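Side-chain contacts in ATP-dependent DNA helicase RecQ (Porphyromonas gingivalis, PDB 3IUO), which probably couples ATP hydrolysis to unwinding of duplex DNA while translocating in the 3'-5' direction, and is represented here by its C-terminal domain: residues 90-93 against 94-97; 83-86 against 87-90; 113-116 against 117-121. All coordinates share one frame; numbering follows the deposited sequence.

How the interactions relate
Interactions 1 and 2 meet at one loop. Interaction 2 closes helix 75-87, interaction 1 opens helix 93-100, and both include T90. Interaction 3 lies wholly on helix 106-121. It is nearest the centre of the chain and has four buried residues, whereas interaction 2 has three exposed ones. The chemistry follows the place in the fold. Serine hydroxyls serve the helix ends in interactions 1 and 2. Interaction 3 has a salt bridge and two contacts over flat groups. D91 of interaction 1 forms a salt bridge with R113 of interaction 3, and F85 of interaction 2 packs on both. All three touch the second subunit.

Interaction 1: residues 90-93 against 94-97; sequences TDSL and EEAM
S92 OG accepts a hydrogen bond from the backbone of E95, three residues on. The distance from E95 N to S92 OG is 2.9 Å, and the bond is nearly straight, 167° at the hydrogen. The hydroxyl holds this N-H from a position off the staggered values, with chi1 at 136°. E95 CG lies beside its own backbone N (chi1 -64°), which brings it close to the cap: E95 CG is 3.4 Å from S92 OG. Two backbone bonds carry the turn onward. A96 N donates to S92 O, and M97 N donates to L93 O at 2.8 Å.

This is the N-cap of helix 93-100. S92 fills the cap position and takes up an N-H that the first turn cannot satisfy by itself. An ST turn precedes it, with S92 N donating to T90 OG1 at 3.2 Å. The T90 hydroxyl is also hydrogen-bonded to D91 of the second subunit.

The apolar contacts are few. T90 CG2 touches E95 CG at 3.6 Å, and the two side chains cross at about a right angle. L93 and selenomethionine M97 run side by side and point the same way, with L93 CD1 4.2 Å from M97 CG. L93 also packs on I109 and R110 of helix 106-121. A96 touches Y84 and F85 of helix 75-87.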
ATOM      1  N   THR B  90       1.266  -3.908   4.848  1.00 11.89           N
ATOM      2  CA  THR B  90       1.026  -2.960   3.751  1.00 11.38           C
ATOM      3  C   THR B  90       1.646  -3.481   2.464  1.00 12.12           C
ATOM      4  O   THR B  90       2.709  -4.087   2.509  1.00 12.53           O
ATOM      5  CB  THR B  90       1.568  -1.536   4.049  1.00 11.30           C
ATOM      6  OG1 THR B  90       1.325  -0.701   2.911  1.00 11.33           O
ATOM      7  CG2 THR B  90       3.052  -1.536   4.358  1.00 12.62           C
ATOM      8  N   ASP B  91       0.973  -3.199   1.336  1.00 11.22           N
ATOM      9  CA  ASP B  91       1.503  -3.564   0.033  1.00 11.53           C
ATOM     10  C   ASP B  91       2.468  -2.549  -0.546  1.00 11.52           C
ATOM     11  O   ASP B  91       2.973  -2.738  -1.651  1.00 11.73           O
ATOM     12  CB  ASP B  91       0.376  -3.828  -0.999  1.00 10.98           C
ATOM     13  CG  ASP B  91      -0.494  -2.575  -1.251  1.00 11.89           C
ATOM     14  OD1 ASP B  91       0.018  -1.552  -1.756  1.00 13.52           O
ATOM     15  OD2 ASP B  91      -1.694  -2.631  -0.917  1.00 14.02           O
ATOM     16  N   SER B  92       2.764  -1.498   0.214  1.00 12.16           N
ATOM     17  CA  SER B  92       3.527  -0.354  -0.270  1.00 13.07           C
ATOM     18  C   SER B  92       4.839  -0.742  -0.945  1.00 12.40           C
ATOM     19  O   SER B  92       5.582  -1.578  -0.420  1.00 11.91           O
ATOM     20  CB  SER B  92       3.746   0.582   0.925  1.00 15.49           C
ATOM     21  OG  SER B  92       5.054   1.094   1.022  1.00 18.94           O
ATOM     22  N   LEU B  93       5.142  -0.123  -2.102  1.00 11.36           N
ATOM     23  CA  LEU B  93       6.425  -0.386  -2.750  1.00 11.87           C
ATOM     24  C   LEU B  93       7.586   0.093  -1.876  1.00 11.49           C
ATOM     25  O   LEU B  93       8.613  -0.568  -1.803  1.00 12.16           O
ATOM     26  CB  LEU B  93       6.520   0.283  -4.134  1.00 11.83           C
ATOM     27  CG  LEU B  93       7.808   0.034  -4.942  1.00 13.81           C
ATOM     28  CD1 LEU B  93       8.059  -1.446  -5.236  1.00 17.08           C
ATOM     29  CD2 LEU B  93       7.854   0.823  -6.257  1.00 13.50           C
ATOM     30  N   GLU B  94       7.402   1.240  -1.224  1.00 12.32           N
ATOM     31  CA  GLU B  94       8.427   1.802  -0.318  1.00 11.98           C
ATOM     32  C   GLU B  94       8.805   0.816   0.780  1.00 11.33           C
ATOM     33  O   GLU B  94       9.999   0.589   1.045  1.00 11.04           O
ATOM     34  CB  GLU B  94       7.991   3.145   0.296  1.00 12.04           C
ATOM     35  CG  GLU B  94       9.090   3.822   1.137  1.00 15.79           C
ATOM     36  CD  GLU B  94       8.720   5.219   1.654  1.00 20.71           C
ATOM     37  OE1 GLU B  94       7.978   5.948   0.963  1.00 23.91           O
ATOM     38  OE2 GLU B  94       9.201   5.596   2.749  1.00 24.04           O
ATOM     39  N   GLU B  95       7.802   0.208   1.406  1.00 10.60           N
ATOM     40  CA  GLU B  95       8.080  -0.774   2.453  1.00 10.11           C
ATOM     41  C   GLU B  95       8.707  -2.034   1.890  1.00 10.50           C
ATOM     42  O   GLU B  95       9.649  -2.581   2.487  1.00 11.06           O
ATOM     43  CB  GLU B  95       6.817  -1.095   3.255  1.00  9.97           C
ATOM     44  CG  GLU B  95       6.277   0.107   4.022  1.00 11.93           C
ATOM     45  CD  GLU B  95       7.230   0.659   5.070  1.00 14.92           C
ATOM     46  OE1 GLU B  95       7.816  -0.150   5.840  1.00 11.83           O
ATOM     47  OE2 GLU B  95       7.354   1.910   5.141  1.00 13.20           O
ATOM     48  N   ALA B  96       8.227  -2.469   0.708  1.00  9.81           N
ATOM     49  CA  ALA B  96       8.803  -3.654   0.055  1.00  9.44           C
ATOM     50  C   ALA B  96      10.293  -3.448  -0.248  1.00 10.13           C
ATOM     51  O   ALA B  96      11.106  -4.330   0.012  1.00 10.87           O
ATOM     52  CB  ALA B  96       8.028  -4.017  -1.229  1.00  8.48           C
HETATM   53  N   MSE B  97      10.627  -2.278  -0.780  1.00 10.37           N
HETATM   54  CA  MSE B  97      12.029  -1.901  -1.088  1.00 11.73           C
HETATM   55  C   MSE B  97      12.925  -1.881   0.160  1.00 11.50           C
HETATM   56  O   MSE B  97      14.101  -2.263   0.091  1.00 11.86           O
HETATM   57  CB  MSE B  97      12.081  -0.533  -1.788  1.00 12.31           C
HETATM   58  CG  MSE B  97      11.601  -0.484  -3.223  1.00 15.77           C
HETATM   59 SE   MSE B  97      12.795  -1.453  -4.382  1.00 28.07          SE
HETATM   60  CE  MSE B  97      14.405  -0.325  -4.285  1.00 24.86           C
TER

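Interaction 2: residues 83-86 against 87-90; sequences EYFK and ESTT
S88 turns its hydroxyl back onto the carbonyl of F85, in the last turn of helix 75-87. S88 OG donates to F85 O at 2.8 Å, tilted 22° from the carbonyl plane. S88 N donates to the same oxygen at 3.2 Å, but from well above that plane. Both donors come from the same face. A chi1 of 71° sets S88 OG between its own backbone N and carbonyl carbon, and from there it meets F85 O. S88 is the first residue to leave helical backbone angles, and its hydroxyl and N-H both turn back on the last turn. A second water lies 3.0 Å from F85 O and also near S88 O.

The inner side, with the F85 carbonyl and the two rings, is the better packed one. S88 CB lies over one face of the Y84 ring, toward its rim, 4.2 Å from Y84 CZ. Y84 CD2 in turn sits above the centre of the F85 ring. Y84 OH donates to a water at 2.7 Å, and this water donates to T90 O, tying the ring edge to the loop. Y84 also packs on E99 and L100 of helix 93-100, and F85 on I109 and R113.

The other side is exposed and looser. E87 N donates to E83 O at 3.0 Å, and E87 CG lies near that carbonyl. The two carboxylates are close, with E83 OE2 4.3 Å from E87 OE1. K86 makes a cation-pi contact with F82.

Two donors from one serine thus serve a carbonyl in the last turn, while the neighbouring glutamate charges probably disfavour each other slightly.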
ATOM      1  N   GLU B  83       6.040 -14.394  -1.331  1.00 11.97           N
ATOM      2  CA  GLU B  83       5.901 -14.688   0.092  1.00 11.75           C
ATOM      3  C   GLU B  83       5.970 -13.440   0.949  1.00 12.52           C
ATOM      4  O   GLU B  83       5.180 -13.286   1.906  1.00 12.62           O
ATOM      5  CB  GLU B  83       6.947 -15.686   0.568  1.00 12.25           C
ATOM      6  CG  GLU B  83       6.484 -16.394   1.808  1.00 16.92           C
ATOM      7  CD  GLU B  83       5.369 -17.448   1.541  1.00 21.16           C
ATOM      8  OE1 GLU B  83       5.008 -17.732   0.363  1.00 23.86           O
ATOM      9  OE2 GLU B  83       4.860 -18.017   2.532  1.00 25.37           O
ATOM     10  N   TYR B  84       6.881 -12.530   0.596  1.00 11.49           N
ATOM     11  CA  TYR B  84       6.920 -11.235   1.264  1.00 11.56           C
ATOM     12  C   TYR B  84       5.541 -10.550   1.225  1.00 11.88           C
ATOM     13  O   TYR B  84       5.026 -10.109   2.266  1.00 11.77           O
ATOM     14  CB  TYR B  84       8.003 -10.312   0.663  1.00 12.27           C
ATOM     15  CG  TYR B  84       7.795  -8.904   1.118  1.00 11.79           C
ATOM     16  CD1 TYR B  84       8.289  -8.477   2.352  1.00 11.69           C
ATOM     17  CD2 TYR B  84       7.004  -8.025   0.363  1.00 12.07           C
ATOM     18  CE1 TYR B  84       8.017  -7.179   2.829  1.00 11.34           C
ATOM     19  CE2 TYR B  84       6.721  -6.743   0.813  1.00 13.05           C
ATOM     20  CZ  TYR B  84       7.239  -6.315   2.031  1.00 13.72           C
ATOM     21  OH  TYR B  84       6.976  -5.052   2.475  1.00 15.44           O
ATOM     22  N   PHE B  85       4.918 -10.494   0.054  1.00 10.85           N
ATOM     23  CA  PHE B  85       3.615  -9.822  -0.015  1.00 11.77           C
ATOM     24  C   PHE B  85       2.522 -10.549   0.767  1.00 11.08           C
ATOM     25  O   PHE B  85       1.676  -9.930   1.455  1.00 11.43           O
ATOM     26  CB  PHE B  85       3.220  -9.534  -1.476  1.00 11.32           C
ATOM     27  CG  PHE B  85       3.958  -8.346  -2.051  1.00 11.72           C
ATOM     28  CD1 PHE B  85       3.683  -7.054  -1.562  1.00 12.59           C
ATOM     29  CD2 PHE B  85       4.938  -8.524  -3.019  1.00 12.66           C
ATOM     30  CE1 PHE B  85       4.402  -5.943  -2.049  1.00 12.79           C
ATOM     31  CE2 PHE B  85       5.650  -7.421  -3.535  1.00 11.73           C
ATOM     32  CZ  PHE B  85       5.372  -6.130  -3.056  1.00 13.10           C
ATOM     33  N   LYS B  86       2.528 -11.877   0.689  1.00 11.22           N
ATOM     34  CA  LYS B  86       1.549 -12.656   1.421  1.00 11.22           C
ATOM     35  C   LYS B  86       1.608 -12.412   2.918  1.00 11.41           C
ATOM     36  O   LYS B  86       0.582 -12.439   3.574  1.00 12.12           O
ATOM     37  CB  LYS B  86       1.728 -14.153   1.148  1.00 12.06           C
ATOM     38  CG  LYS B  86       1.236 -14.536  -0.201  1.00 13.58           C
ATOM     39  CD  LYS B  86       1.607 -15.992  -0.500  1.00 16.95           C
ATOM     40  CE  LYS B  86       0.884 -16.494  -1.721  1.00 21.89           C
ATOM     41  NZ  LYS B  86       1.437 -15.780  -2.874  1.00 22.81           N
ATOM     42  N   GLU B  87       2.821 -12.190   3.434  1.00 11.68           N
ATOM     43  CA  GLU B  87       3.045 -11.976   4.860  1.00 12.31           C
ATOM     44  C   GLU B  87       3.023 -10.508   5.290  1.00 12.46           C
ATOM     45  O   GLU B  87       3.034 -10.216   6.461  1.00 13.27           O
ATOM     46  CB  GLU B  87       4.357 -12.628   5.309  1.00 14.00           C
ATOM     47  CG  GLU B  87       4.329 -14.157   5.146  1.00 16.40           C
ATOM     48  CD  GLU B  87       3.155 -14.841   5.871  1.00 23.35           C
ATOM     49  OE1 GLU B  87       2.471 -15.689   5.241  1.00 25.47           O
ATOM     50  OE2 GLU B  87       2.907 -14.551   7.067  1.00 25.00           O
ATOM     51  N   SER B  88       3.009  -9.609   4.319  1.00 12.68           N
ATOM     52  CA  SER B  88       3.072  -8.175   4.630  1.00 12.98           C
ATOM     53  C   SER B  88       1.755  -7.647   5.193  1.00 12.60           C
ATOM     54  O   SER B  88       0.683  -8.274   5.064  1.00 13.47           O
ATOM     55  CB  SER B  88       3.445  -7.403   3.362  1.00 13.11           C
ATOM     56  OG  SER B  88       2.352  -7.428   2.451  1.00 18.13           O
ATOM     57  N   THR B  89       1.841  -6.482   5.831  1.00 11.47           N
ATOM     58  CA  THR B  89       0.651  -5.765   6.289  1.00 11.65           C
ATOM     59  C   THR B  89       0.293  -4.707   5.265  1.00 11.99           C
ATOM     60  O   THR B  89      -0.855  -4.603   4.887  1.00 13.56           O
ATOM     61  CB  THR B  89       0.871  -5.181   7.703  1.00 10.88           C
ATOM     62  OG1 THR B  89       1.060  -6.274   8.640  1.00 13.92           O
ATOM     63  CG2 THR B  89      -0.291  -4.321   8.161  1.00 12.21           C
ATOM     64  N   THR B  90       1.266  -3.908   4.848  1.00 11.89           N
ATOM     65  CA  THR B  90       1.026  -2.960   3.751  1.00 11.38           C
ATOM     66  C   THR B  90       1.646  -3.481   2.464  1.00 12.12           C
ATOM     67  O   THR B  90       2.709  -4.087   2.509  1.00 12.53           O
ATOM     68  CB  THR B  90       1.568  -1.536   4.049  1.00 11.30           C
ATOM     69  OG1 THR B  90       1.325  -0.701   2.911  1.00 11.33           O
ATOM     70  CG2 THR B  90       3.052  -1.536   4.358  1.00 12.62           C
TER
HETATM   71  O   HOH W   1       5.009  -3.839   1.085  1.00 12.27           O
HETATM   72  O   HOH W   2      -0.837  -9.425   2.927  1.00  2.00           O

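Interaction 3: residues 113-116 against 117-121; sequences RIKF and LSEMA
K115 NZ is gripped by two carboxylates. Within the helix it forms a salt bridge with E119, at 2.9 Å from K115 NZ to E119 OE2, and it forms another with D66. NZ comes to the syn side of E119 OE2, 28° out of the carboxylate plane. The lysine chain is extended until a bend at chi4 (68°) turns NZ toward the E119 carboxylate.

Two flat groups are covered by residues four further on. L117 CD1 sits over the centre of the R113 guanidinium, 3.7 Å from R113 CZ. R113 NH2 bridges to D91 and NH1 bonds to Y58 OH, which helps hold the group in place. M120 CG lies over the F116 ring, toward its rim, at 3.6 Å from F116 CE1. This is a CH-pi contact. The selenium of selenomethionine M120 stands oblique to the same ring, a Met-aromatic contact.

Regular helix bonds run beneath, the shortest from L117 N to R113 O at 2.8 Å. K115, F116 and E119 also touch F82 of helix 75-87. S118 OG bonds to I63 O.

With two carboxylates around one ammonium, K115 is probably well stabilised as a cation. The buried guanidinium of R113 has polar partners for its N-H groups, while its face under L117 CD1 meets hydrocarbon.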
ATOM      1  N   ARG B 113       4.391  -7.558  -7.251  1.00 11.10           N
ATOM      2  CA  ARG B 113       3.359  -6.806  -6.528  1.00 10.72           C
ATOM      3  C   ARG B 113       2.090  -6.689  -7.408  1.00 12.35           C
ATOM      4  O   ARG B 113       0.984  -6.826  -6.897  1.00 12.73           O
ATOM      5  CB  ARG B 113       3.919  -5.435  -6.160  1.00 10.45           C
ATOM      6  CG  ARG B 113       2.938  -4.525  -5.414  1.00 10.12           C
ATOM      7  CD  ARG B 113       3.596  -3.247  -4.964  1.00  9.23           C
ATOM      8  NE  ARG B 113       2.612  -2.347  -4.331  1.00  9.96           N
ATOM      9  CZ  ARG B 113       1.912  -1.445  -4.999  1.00 10.49           C
ATOM     10  NH1 ARG B 113       2.063  -1.329  -6.317  1.00 12.33           N
ATOM     11  NH2 ARG B 113       1.036  -0.691  -4.353  1.00 10.28           N
ATOM     12  N   ILE B 114       2.259  -6.449  -8.704  1.00 12.12           N
ATOM     13  CA  ILE B 114       1.097  -6.459  -9.649  1.00 11.77           C
ATOM     14  C   ILE B 114       0.369  -7.783  -9.589  1.00 11.85           C
ATOM     15  O   ILE B 114      -0.863  -7.828  -9.452  1.00 12.62           O
ATOM     16  CB  ILE B 114       1.540  -6.112 -11.089  1.00 11.94           C
ATOM     17  CG1 ILE B 114       1.902  -4.616 -11.157  1.00 12.34           C
ATOM     18  CG2 ILE B 114       0.493  -6.512 -12.137  1.00 13.13           C
ATOM     19  CD1 ILE B 114       2.854  -4.296 -12.299  1.00 12.03           C
ATOM     20  N   LYS B 115       1.126  -8.879  -9.686  1.00  9.83           N
ATOM     21  CA  LYS B 115       0.555 -10.226  -9.640  1.00  8.47           C
ATOM     22  C   LYS B 115      -0.235 -10.416  -8.324  1.00  8.13           C
ATOM     23  O   LYS B 115      -1.390 -10.870  -8.314  1.00  8.07           O
ATOM     24  CB  LYS B 115       1.697 -11.229  -9.730  1.00  9.12           C
ATOM     25  CG  LYS B 115       1.260 -12.668  -9.464  1.00  8.27           C
ATOM     26  CD  LYS B 115       2.452 -13.576  -9.587  1.00 12.28           C
ATOM     27  CE  LYS B 115       2.201 -14.937  -8.940  1.00 12.28           C
ATOM     28  NZ  LYS B 115       1.159 -15.723  -9.688  1.00 13.51           N
ATOM     29  N   PHE B 116       0.397 -10.067  -7.223  1.00  7.71           N
ATOM     30  CA  PHE B 116      -0.215 -10.263  -5.931  1.00  6.91           C
ATOM     31  C   PHE B 116      -1.487  -9.428  -5.747  1.00  8.26           C
ATOM     32  O   PHE B 116      -2.511  -9.949  -5.278  1.00  7.93           O
ATOM     33  CB  PHE B 116       0.801  -9.922  -4.827  1.00  6.52           C
ATOM     34  CG  PHE B 116       0.233  -9.964  -3.439  1.00  6.85           C
ATOM     35  CD1 PHE B 116       0.105 -11.165  -2.750  1.00  8.34           C
ATOM     36  CD2 PHE B 116      -0.162  -8.791  -2.843  1.00  8.59           C
ATOM     37  CE1 PHE B 116      -0.408 -11.195  -1.459  1.00 10.63           C
ATOM     38  CE2 PHE B 116      -0.690  -8.807  -1.548  1.00  8.50           C
ATOM     39  CZ  PHE B 116      -0.814 -10.013  -0.874  1.00  8.21           C
ATOM     40  N   LEU B 117      -1.402  -8.120  -6.035  1.00  7.82           N
ATOM     41  CA  LEU B 117      -2.598  -7.257  -5.851  1.00  7.40           C
ATOM     42  C   LEU B 117      -3.759  -7.694  -6.707  1.00  8.60           C
ATOM     43  O   LEU B 117      -4.923  -7.698  -6.230  1.00  9.18           O
ATOM     44  CB  LEU B 117      -2.270  -5.802  -6.164  1.00  8.29           C
ATOM     45  CG  LEU B 117      -1.297  -5.138  -5.197  1.00  8.92           C
ATOM     46  CD1 LEU B 117      -0.969  -3.734  -5.710  1.00  9.26           C
ATOM     47  CD2 LEU B 117      -1.802  -5.107  -3.730  1.00 10.40           C
ATOM     48  N   SER B 118      -3.457  -8.045  -7.950  1.00  8.51           N
ATOM     49  CA  SER B 118      -4.528  -8.511  -8.860  1.00  9.21           C
ATOM     50  C   SER B 118      -5.179  -9.784  -8.306  1.00  9.07           C
ATOM     51  O   SER B 118      -6.413  -9.899  -8.208  1.00  9.67           O
ATOM     52  CB  SER B 118      -3.980  -8.778 -10.252  1.00 10.47           C
ATOM     53  OG  SER B 118      -5.021  -9.205 -11.095  1.00 11.81           O
ATOM     54  N   GLU B 119      -4.361 -10.728  -7.894  1.00  7.58           N
ATOM     55  CA  GLU B 119      -4.933 -11.999  -7.415  1.00  9.73           C
ATOM     56  C   GLU B 119      -5.796 -11.838  -6.167  1.00  8.84           C
ATOM     57  O   GLU B 119      -6.887 -12.430  -6.043  1.00  8.21           O
ATOM     58  CB  GLU B 119      -3.808 -12.972  -7.130  1.00  9.99           C
ATOM     59  CG  GLU B 119      -3.293 -13.582  -8.394  1.00 14.43           C
ATOM     60  CD  GLU B 119      -2.272 -14.697  -8.193  1.00 16.24           C
ATOM     61  OE1 GLU B 119      -2.213 -15.289  -7.075  1.00 16.51           O
ATOM     62  OE2 GLU B 119      -1.567 -15.002  -9.204  1.00 18.97           O
HETATM   63  N   MSE B 120      -5.303 -11.050  -5.217  1.00  8.83           N
HETATM   64  CA  MSE B 120      -5.957 -10.979  -3.912  1.00  7.83           C
HETATM   65  C   MSE B 120      -7.159 -10.070  -3.871  1.00  8.87           C
HETATM   66  O   MSE B 120      -7.971 -10.145  -2.937  1.00  9.81           O
HETATM   67  CB  MSE B 120      -4.943 -10.568  -2.826  1.00  8.48           C
HETATM   68  CG  MSE B 120      -3.766 -11.521  -2.761  1.00  8.49           C
HETATM   69 SE   MSE B 120      -4.263 -13.406  -2.508  1.00 17.60          SE
HETATM   70  CE  MSE B 120      -2.677 -14.188  -3.383  1.00 13.39           C
ATOM     71  N   ALA B 121      -7.270  -9.163  -4.832  1.00  8.07           N
ATOM     72  CA  ALA B 121      -8.336  -8.163  -4.777  1.00  8.39           C
ATOM     73  C   ALA B 121      -9.271  -8.075  -5.976  1.00  8.05           C
ATOM     74  O   ALA B 121     -10.415  -7.627  -5.821  1.00 10.02           O
ATOM     75  CB  ALA B 121      -7.758  -6.730  -4.450  1.00  9.37           C
TER